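Local coordinates for protein citrate synthase (Sulfolobus solfataricus, PDB 1O7X) that is a citrate synthase, a predominantly helical enzyme that assembles as a dimer of two identical subunits, at residues A[91-104]-A[201-214]. Sequence-based numbering, arbitrary orientation.
Sequences DAIGLLEVGTAALA and DMYSSLTAALAALK
The Tyr-203 ring crosses Leu-103 obliquely, with one face over it: Leu-103 CB sits 3.9 Å from the centroid of the Tyr-203 ring, 15° off the normal and displaced toward the rim, a CH-pi contact. Ala-104 CB packs 3.6 Å from Tyr-203 CB. Asp-201 is the N-cap here; its OD2 accepts from Ser-204 N at 2.8 Å, the donor approaching 46° out of the carboxylate plane. In the middle, Thr-100 and Thr-207 run past each other in opposite directions. Their OG1 atoms stand 3.2 Å apart, at best a weak hydrogen bond, since Leu-96 O and Glu-97 O compete for the Thr-100 proton; Thr-207 OG1 gives its own to Tyr-203 O. Leu-210 CD1 pushes in next to Leu-96 CB at 3.8 Å, and Ile-93 CG2 lies 3.5 Å from Lys-214 CB. The Glu-97 carboxylate reaches past Ala-211 to bond Ser-204 of the second subunit, whose Lys-214 forms a salt bridge with Asp-201. The axes of 92-104 and 202-213, nearly antiparallel (161°), come within 8.1 Å. The pair lines the dimer interface, where citrate synthases pack antiparallel helices from both subunits, and helices 116-138, 187-197 and 330-352 surround it within the chain.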
# COMPACT_ATOMS: atom_id res chain seq x y z
N ASP A 91 -7.52 -9.14 -11.99
CA ASP A 91 -8.31 -7.96 -11.75
C ASP A 91 -7.46 -6.78 -12.26
O ASP A 91 -6.23 -6.83 -12.25
CB ASP A 91 -8.70 -7.83 -10.29
CG ASP A 91 -9.37 -6.54 -9.88
OD1 ASP A 91 -8.93 -5.41 -10.19
OD2 ASP A 91 -10.41 -6.68 -9.19
N ALA A 92 -8.15 -5.72 -12.66
CA ALA A 92 -7.52 -4.58 -13.31
C ALA A 92 -6.78 -3.70 -12.32
O ALA A 92 -5.72 -3.11 -12.65
CB ALA A 92 -8.54 -3.83 -14.16
N ILE A 93 -7.31 -3.65 -11.11
CA ILE A 93 -6.63 -2.85 -10.07
C ILE A 93 -5.30 -3.51 -9.72
O ILE A 93 -4.30 -2.84 -9.48
CB ILE A 93 -7.52 -2.66 -8.84
CG1 ILE A 93 -8.77 -1.86 -9.18
CG2 ILE A 93 -6.75 -2.08 -7.67
CD1 ILE A 93 -8.66 -0.66 -10.10
N GLY A 94 -5.28 -4.85 -9.74
CA GLY A 94 -4.15 -5.70 -9.46
C GLY A 94 -3.05 -5.41 -10.47
O GLY A 94 -1.88 -5.20 -10.13
N LEU A 95 -3.48 -5.36 -11.73
CA LEU A 95 -2.52 -5.09 -12.81
C LEU A 95 -2.00 -3.68 -12.61
O LEU A 95 -0.82 -3.49 -12.84
CB LEU A 95 -3.11 -5.25 -14.20
CG LEU A 95 -3.54 -6.60 -14.75
CD1 LEU A 95 -4.21 -6.47 -16.11
CD2 LEU A 95 -2.36 -7.55 -14.88
N LEU A 96 -2.82 -2.71 -12.18
CA LEU A 96 -2.35 -1.35 -11.96
C LEU A 96 -1.28 -1.37 -10.87
O LEU A 96 -0.15 -0.95 -11.14
CB LEU A 96 -3.51 -0.45 -11.61
CG LEU A 96 -4.13 0.57 -12.53
CD1 LEU A 96 -3.45 0.69 -13.88
CD2 LEU A 96 -5.62 0.29 -12.66
N GLU A 97 -1.57 -1.94 -9.72
CA GLU A 97 -0.62 -2.17 -8.63
C GLU A 97 0.73 -2.68 -9.13
O GLU A 97 1.84 -2.19 -8.81
CB GLU A 97 -1.32 -3.18 -7.73
CG GLU A 97 -1.15 -3.29 -6.24
CD GLU A 97 -2.13 -4.33 -5.70
OE1 GLU A 97 -2.07 -5.48 -6.20
OE2 GLU A 97 -2.97 -4.09 -4.82
N VAL A 98 0.72 -3.70 -9.99
CA VAL A 98 1.97 -4.21 -10.54
C VAL A 98 2.71 -3.13 -11.32
O VAL A 98 3.93 -3.02 -11.28
CB VAL A 98 1.64 -5.38 -11.48
CG1 VAL A 98 2.87 -5.80 -12.23
CG2 VAL A 98 1.09 -6.56 -10.70
N GLY A 99 2.01 -2.37 -12.16
CA GLY A 99 2.57 -1.32 -12.98
C GLY A 99 3.11 -0.16 -12.16
O GLY A 99 4.15 0.41 -12.52
N THR A 100 2.43 0.20 -11.06
CA THR A 100 2.93 1.33 -10.27
C THR A 100 4.14 0.90 -9.44
O THR A 100 5.09 1.67 -9.26
CB THR A 100 1.81 1.90 -9.39
OG1 THR A 100 0.99 0.80 -8.97
CG2 THR A 100 0.94 2.87 -10.18
N ALA A 101 4.11 -0.35 -8.96
CA ALA A 101 5.27 -0.93 -8.29
C ALA A 101 6.42 -1.02 -9.30
O ALA A 101 7.57 -0.65 -8.98
CB ALA A 101 4.97 -2.28 -7.68
N ALA A 102 6.13 -1.46 -10.53
CA ALA A 102 7.27 -1.53 -11.48
C ALA A 102 7.85 -0.14 -11.61
O ALA A 102 8.99 0.05 -11.20
CB ALA A 102 6.98 -2.31 -12.73
N LEU A 103 7.08 0.89 -11.93
CA LEU A 103 7.59 2.27 -11.99
C LEU A 103 8.27 2.79 -10.72
O LEU A 103 9.26 3.54 -10.76
CB LEU A 103 6.43 3.20 -12.36
CG LEU A 103 5.99 3.21 -13.83
CD1 LEU A 103 4.61 3.82 -13.98
CD2 LEU A 103 7.03 3.98 -14.62
N ALA A 104 7.81 2.42 -9.54
CA ALA A 104 8.41 2.88 -8.30
C ALA A 104 9.86 2.41 -8.18
O ALA A 104 10.73 3.15 -7.73
CB ALA A 104 7.62 2.39 -7.10
N ASP A 201 8.23 6.91 -2.03
CA ASP A 201 8.02 7.68 -3.25
C ASP A 201 6.56 7.80 -3.62
O ASP A 201 5.66 7.19 -3.03
CB ASP A 201 8.97 7.04 -4.27
CG ASP A 201 8.41 5.68 -4.65
OD1 ASP A 201 8.65 4.75 -3.85
OD2 ASP A 201 7.69 5.66 -5.67
N MET A 202 6.24 8.58 -4.66
CA MET A 202 4.87 8.85 -5.08
C MET A 202 4.29 7.63 -5.75
O MET A 202 3.13 7.28 -5.47
CB MET A 202 4.75 10.10 -5.94
CG MET A 202 5.07 11.38 -5.18
SD MET A 202 4.75 12.92 -6.08
CE MET A 202 5.44 12.56 -7.66
N TYR A 203 5.11 6.93 -6.54
CA TYR A 203 4.62 5.71 -7.19
C TYR A 203 4.31 4.66 -6.13
O TYR A 203 3.27 3.99 -6.18
CB TYR A 203 5.58 5.12 -8.18
CG TYR A 203 5.85 5.91 -9.43
CD1 TYR A 203 7.09 6.50 -9.62
CD2 TYR A 203 4.89 6.06 -10.42
CE1 TYR A 203 7.38 7.22 -10.75
CE2 TYR A 203 5.17 6.78 -11.57
CZ TYR A 203 6.42 7.33 -11.73
OH TYR A 203 6.72 8.07 -12.87
N SER A 204 5.15 4.59 -5.09
CA SER A 204 4.83 3.68 -3.99
C SER A 204 3.56 4.07 -3.25
O SER A 204 2.75 3.20 -2.88
CB SER A 204 6.05 3.57 -3.10
OG SER A 204 7.00 2.70 -3.70
N SER A 205 3.29 5.36 -3.04
CA SER A 205 2.07 5.76 -2.33
C SER A 205 0.85 5.39 -3.15
O SER A 205 -0.20 4.95 -2.69
CB SER A 205 2.17 7.24 -1.96
OG SER A 205 3.51 7.53 -1.66
N LEU A 206 1.00 5.58 -4.47
CA LEU A 206 -0.09 5.17 -5.36
C LEU A 206 -0.31 3.66 -5.23
O LEU A 206 -1.43 3.19 -5.03
CB LEU A 206 0.19 5.67 -6.77
CG LEU A 206 -0.21 7.12 -7.08
CD1 LEU A 206 0.20 7.51 -8.50
CD2 LEU A 206 -1.71 7.33 -6.94
N THR A 207 0.75 2.84 -5.19
CA THR A 207 0.64 1.40 -5.06
C THR A 207 -0.17 1.14 -3.80
O THR A 207 -1.13 0.37 -3.85
CB THR A 207 2.00 0.69 -5.09
OG1 THR A 207 2.72 0.92 -6.32
CG2 THR A 207 1.86 -0.83 -4.99
N ALA A 208 0.16 1.79 -2.69
CA ALA A 208 -0.60 1.63 -1.46
C ALA A 208 -2.09 1.93 -1.64
O ALA A 208 -2.94 1.13 -1.16
CB ALA A 208 -0.00 2.52 -0.37
N ALA A 209 -2.45 3.06 -2.26
CA ALA A 209 -3.82 3.44 -2.53
C ALA A 209 -4.55 2.41 -3.39
O ALA A 209 -5.69 2.04 -3.12
CB ALA A 209 -3.96 4.74 -3.32
N LEU A 210 -3.86 1.97 -4.43
CA LEU A 210 -4.39 0.95 -5.32
C LEU A 210 -4.57 -0.40 -4.64
O LEU A 210 -5.53 -1.13 -4.95
CB LEU A 210 -3.47 0.77 -6.52
CG LEU A 210 -3.43 1.95 -7.52
CD1 LEU A 210 -2.45 1.62 -8.63
CD2 LEU A 210 -4.83 2.25 -8.03
N ALA A 211 -3.76 -0.75 -3.65
CA ALA A 211 -3.95 -2.02 -2.97
C ALA A 211 -5.20 -1.99 -2.11
O ALA A 211 -5.89 -2.99 -1.96
CB ALA A 211 -2.75 -2.33 -2.09
N ALA A 212 -5.45 -0.83 -1.51
CA ALA A 212 -6.61 -0.68 -0.63
C ALA A 212 -7.86 -0.59 -1.50
O ALA A 212 -8.85 -1.20 -1.13
CB ALA A 212 -6.56 0.51 0.31
N LEU A 213 -7.73 -0.00 -2.69
CA LEU A 213 -8.87 0.19 -3.59
C LEU A 213 -9.46 -1.11 -4.10
O LEU A 213 -10.64 -1.21 -4.45
CB LEU A 213 -8.46 0.95 -4.83
CG LEU A 213 -9.45 1.25 -5.94
CD1 LEU A 213 -10.62 2.10 -5.46
CD2 LEU A 213 -8.72 1.96 -7.08
N LYS A 214 -8.59 -2.10 -4.16
CA LYS A 214 -8.97 -3.40 -4.68
C LYS A 214 -9.93 -4.08 -3.74
O LYS A 214 -10.75 -4.87 -4.24
CB LYS A 214 -7.67 -4.11 -4.99
CG LYS A 214 -7.77 -5.52 -5.51
CD LYS A 214 -6.41 -6.00 -6.02
CE LYS A 214 -6.57 -7.40 -6.62
NZ LYS A 214 -7.24 -8.34 -5.70